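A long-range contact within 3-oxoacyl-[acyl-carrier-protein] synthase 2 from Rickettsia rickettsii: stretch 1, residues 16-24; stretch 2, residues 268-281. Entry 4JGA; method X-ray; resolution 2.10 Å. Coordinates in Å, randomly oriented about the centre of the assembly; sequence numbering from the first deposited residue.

Stretch 1 16-24: KRVVITGLG
Stretch 2 268-281: HALNRGAKVYGEVI

Strand 18-24 and the strand that runs through 279-281 are antiparallel, their N-to-C directions 139° apart and their axes approaching to 4.6 Å. In register, V19 CA lies 4.3 Å from E279 CA. Three backbone hydrogen bonds fix the pairing: V280 N to V18 O (2.9 Å), I20 N to G278 O (2.9 Å) and Y277 N to I20 O (2.8 Å, 172° at the hydrogen). V18 to I20 are extended (phi/psi -126/124, -118/161, -100/118), as is E279 (-115/133), whereas Y277 (-85/-25) and T21 (-119/2) depart from strand geometry. Water 1 accepts from V18 N (2.9 Å) and donates to E279 OE2 (2.7 Å) and V280 O (2.8 Å), extending the pairing.

V18, I20 and V280 share one sheet face. I20, chi1 m and chi2 t, brings CG1 to 3.8 Å from V280 CG2 (V280 chi1 t). G278 has no side chain, and I20 CD1 lies beside the vacant position, 3.7 Å from an ideal CB on G278, close to van der Waals contact.

V19 and E279 occupy the other face. V19, chi1 m, sets CG2 3.8 Å from A269 CB, on the incoming helix, and CB 3.9 Å from V276 CG1. T21 CG2 packs against the same methyl, 3.9 Å from A269 CB; T21 has chi1 p. E279 is stretched (chi1 t, chi2 t, chi3 -6°) to meet R17 (m, t, p, chi4 -168°) in a salt bridge with two nearly linear bonds, R17 NE to E279 OE2 at 2.9 Å and R17 NH2 to E279 OE1 at 2.8 Å, pairing its buried charge.

Y277 (chi1 m, chi2 -87°) covers the far end. L23 (m, t) places CD1 over its ring face, 3.7 Å from the centroid and 22° off the normal; G22 N lies at the ring edge, 3.9 Å from Y277 CE2. The contact buries 723 Å² in total, most on Y277, I20, E279 and T21; aliphatic V18, V19, I20 and V280 suit their buried sites.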

# COMPACT_ATOMS: atom_id res chain seq x y z
N LYS A 16 -3.17 0.42 24.20
CA LYS A 16 -1.96 1.11 24.58
C LYS A 16 -2.04 2.52 24.06
O LYS A 16 -2.64 2.75 23.00
CB LYS A 16 -0.76 0.41 23.95
CG LYS A 16 -0.61 -1.05 24.39
CD LYS A 16 -0.30 -1.12 25.87
CE LYS A 16 -0.02 -2.55 26.29
NZ LYS A 16 0.19 -2.56 27.75
N ARG A 17 -1.45 3.44 24.81
CA ARG A 17 -1.31 4.81 24.36
C ARG A 17 -0.10 4.92 23.44
O ARG A 17 0.89 4.21 23.63
CB ARG A 17 -1.18 5.74 25.56
CG ARG A 17 -2.46 5.78 26.36
CD ARG A 17 -2.31 6.56 27.64
NE ARG A 17 -2.03 7.97 27.37
CZ ARG A 17 -1.62 8.82 28.31
NH1 ARG A 17 -1.45 8.42 29.55
NH2 ARG A 17 -1.35 10.07 28.00
N VAL A 18 -0.19 5.81 22.44
CA VAL A 18 0.83 5.92 21.41
C VAL A 18 1.35 7.35 21.28
O VAL A 18 0.58 8.30 21.05
CB VAL A 18 0.27 5.47 20.04
CG1 VAL A 18 1.34 5.54 18.97
CG2 VAL A 18 -0.33 4.09 20.16
N VAL A 19 2.66 7.49 21.41
CA VAL A 19 3.30 8.79 21.40
C VAL A 19 4.27 8.89 20.23
O VAL A 19 4.66 7.86 19.63
CB VAL A 19 4.00 9.11 22.75
CG1 VAL A 19 2.97 9.22 23.87
CG2 VAL A 19 5.04 8.09 23.11
N ILE A 20 4.60 10.12 19.90
CA ILE A 20 5.50 10.47 18.82
C ILE A 20 6.87 10.78 19.45
O ILE A 20 6.98 11.76 20.24
CB ILE A 20 5.02 11.74 18.11
CG1 ILE A 20 3.54 11.61 17.64
CG2 ILE A 20 5.91 12.05 16.93
CD1 ILE A 20 2.88 12.97 17.35
N THR A 21 7.90 10.01 19.09
CA THR A 21 9.21 10.16 19.68
C THR A 21 10.31 10.52 18.68
O THR A 21 11.47 10.64 19.08
CB THR A 21 9.63 8.88 20.42
OG1 THR A 21 9.68 7.77 19.50
CG2 THR A 21 8.61 8.56 21.56
N GLY A 22 9.99 10.68 17.39
CA GLY A 22 10.99 11.08 16.39
C GLY A 22 10.37 11.69 15.15
O GLY A 22 9.31 11.24 14.73
N LEU A 23 11.02 12.71 14.57
CA LEU A 23 10.55 13.41 13.37
C LEU A 23 11.64 13.47 12.32
O LEU A 23 12.83 13.65 12.64
CB LEU A 23 10.12 14.83 13.66
CG LEU A 23 9.21 15.08 14.88
CD1 LEU A 23 9.04 16.58 15.10
CD2 LEU A 23 7.85 14.41 14.71
N GLY A 24 11.23 13.30 11.06
CA GLY A 24 12.13 13.37 9.90
C GLY A 24 11.45 14.02 8.71
O GLY A 24 10.30 13.67 8.38
N HIS A 268 6.82 2.21 27.17
CA HIS A 268 8.08 1.92 26.49
C HIS A 268 8.93 3.18 26.26
O HIS A 268 10.11 3.22 26.63
CB HIS A 268 7.76 1.27 25.16
CG HIS A 268 8.93 0.65 24.49
ND1 HIS A 268 9.78 1.36 23.67
CD2 HIS A 268 9.34 -0.64 24.44
CE1 HIS A 268 10.69 0.53 23.19
NE2 HIS A 268 10.44 -0.68 23.63
N ALA A 269 8.30 4.23 25.73
CA ALA A 269 8.96 5.52 25.57
C ALA A 269 9.45 6.11 26.91
O ALA A 269 10.61 6.51 27.03
CB ALA A 269 8.04 6.50 24.88
N LEU A 270 8.56 6.14 27.91
CA LEU A 270 8.93 6.65 29.23
C LEU A 270 10.05 5.86 29.88
O LEU A 270 10.97 6.44 30.42
CB LEU A 270 7.74 6.65 30.19
CG LEU A 270 6.61 7.60 29.82
CD1 LEU A 270 5.41 7.35 30.74
CD2 LEU A 270 7.09 9.05 29.89
N ASN A 271 9.97 4.54 29.80
CA ASN A 271 10.97 3.68 30.40
C ASN A 271 12.37 3.90 29.88
O ASN A 271 13.32 3.67 30.65
CB ASN A 271 10.61 2.21 30.22
CG ASN A 271 9.47 1.77 31.12
OD1 ASN A 271 9.13 2.44 32.11
ND2 ASN A 271 8.87 0.65 30.79
N ARG A 272 12.52 4.31 28.62
CA ARG A 272 13.86 4.55 28.06
C ARG A 272 14.23 6.03 28.00
O ARG A 272 15.25 6.37 27.46
CB ARG A 272 13.98 3.92 26.67
CG ARG A 272 13.32 4.68 25.55
CD ARG A 272 13.50 3.91 24.24
NE ARG A 272 12.84 4.58 23.14
CZ ARG A 272 13.36 5.60 22.45
NH1 ARG A 272 14.59 6.06 22.70
NH2 ARG A 272 12.65 6.16 21.50
N GLY A 273 13.41 6.90 28.58
CA GLY A 273 13.69 8.34 28.59
C GLY A 273 13.51 9.04 27.24
O GLY A 273 14.18 10.01 26.98
N ALA A 274 12.62 8.56 26.39
CA ALA A 274 12.49 9.12 25.04
C ALA A 274 12.00 10.57 25.09
O ALA A 274 11.24 10.93 25.98
CB ALA A 274 11.51 8.30 24.23
N LYS A 275 12.37 11.38 24.10
CA LYS A 275 11.71 12.67 23.87
C LYS A 275 10.28 12.37 23.39
O LYS A 275 10.05 11.44 22.58
CB LYS A 275 12.46 13.48 22.80
N VAL A 276 9.30 13.12 23.88
CA VAL A 276 7.93 12.88 23.48
C VAL A 276 7.33 14.18 22.93
O VAL A 276 7.26 15.17 23.64
CB VAL A 276 7.10 12.39 24.67
CG1 VAL A 276 5.64 12.27 24.27
CG2 VAL A 276 7.63 11.05 25.17
N TYR A 277 6.96 14.17 21.66
CA TYR A 277 6.42 15.35 20.98
C TYR A 277 4.92 15.54 21.19
O TYR A 277 4.43 16.67 21.11
CB TYR A 277 6.66 15.25 19.48
CG TYR A 277 8.09 15.38 19.05
CD1 TYR A 277 8.65 16.63 18.81
CD2 TYR A 277 8.88 14.26 18.83
CE1 TYR A 277 9.97 16.76 18.40
CE2 TYR A 277 10.20 14.39 18.45
CZ TYR A 277 10.73 15.65 18.23
OH TYR A 277 12.01 15.80 17.81
N GLY A 278 4.21 14.45 21.46
CA GLY A 278 2.77 14.46 21.47
C GLY A 278 2.20 13.07 21.49
O GLY A 278 2.91 12.08 21.29
N GLU A 279 0.89 12.98 21.71
CA GLU A 279 0.21 11.70 21.72
C GLU A 279 -0.79 11.65 20.54
O GLU A 279 -1.54 12.59 20.30
CB GLU A 279 -0.48 11.47 23.05
CG GLU A 279 -1.13 10.09 23.18
CD GLU A 279 -1.91 9.90 24.47
OE1 GLU A 279 -1.84 10.81 25.33
OE2 GLU A 279 -2.53 8.82 24.62
N VAL A 280 -0.75 10.55 19.80
CA VAL A 280 -1.70 10.33 18.71
C VAL A 280 -2.92 9.70 19.34
O VAL A 280 -2.85 8.60 19.86
CB VAL A 280 -1.14 9.39 17.63
CG1 VAL A 280 -2.06 9.36 16.42
CG2 VAL A 280 0.24 9.85 17.20
N ILE A 281 -4.03 10.42 19.34
CA ILE A 281 -5.20 9.99 20.08
C ILE A 281 -6.41 9.68 19.21
O ILE A 281 -7.34 9.06 19.69
CB ILE A 281 -5.62 11.02 21.18
CG1 ILE A 281 -5.82 12.43 20.62
CG2 ILE A 281 -4.63 11.03 22.32
CD1 ILE A 281 -6.55 13.33 21.62
O HOH W 1 -2.68 7.34 22.39
O HOH W 2 12.64 10.38 21.57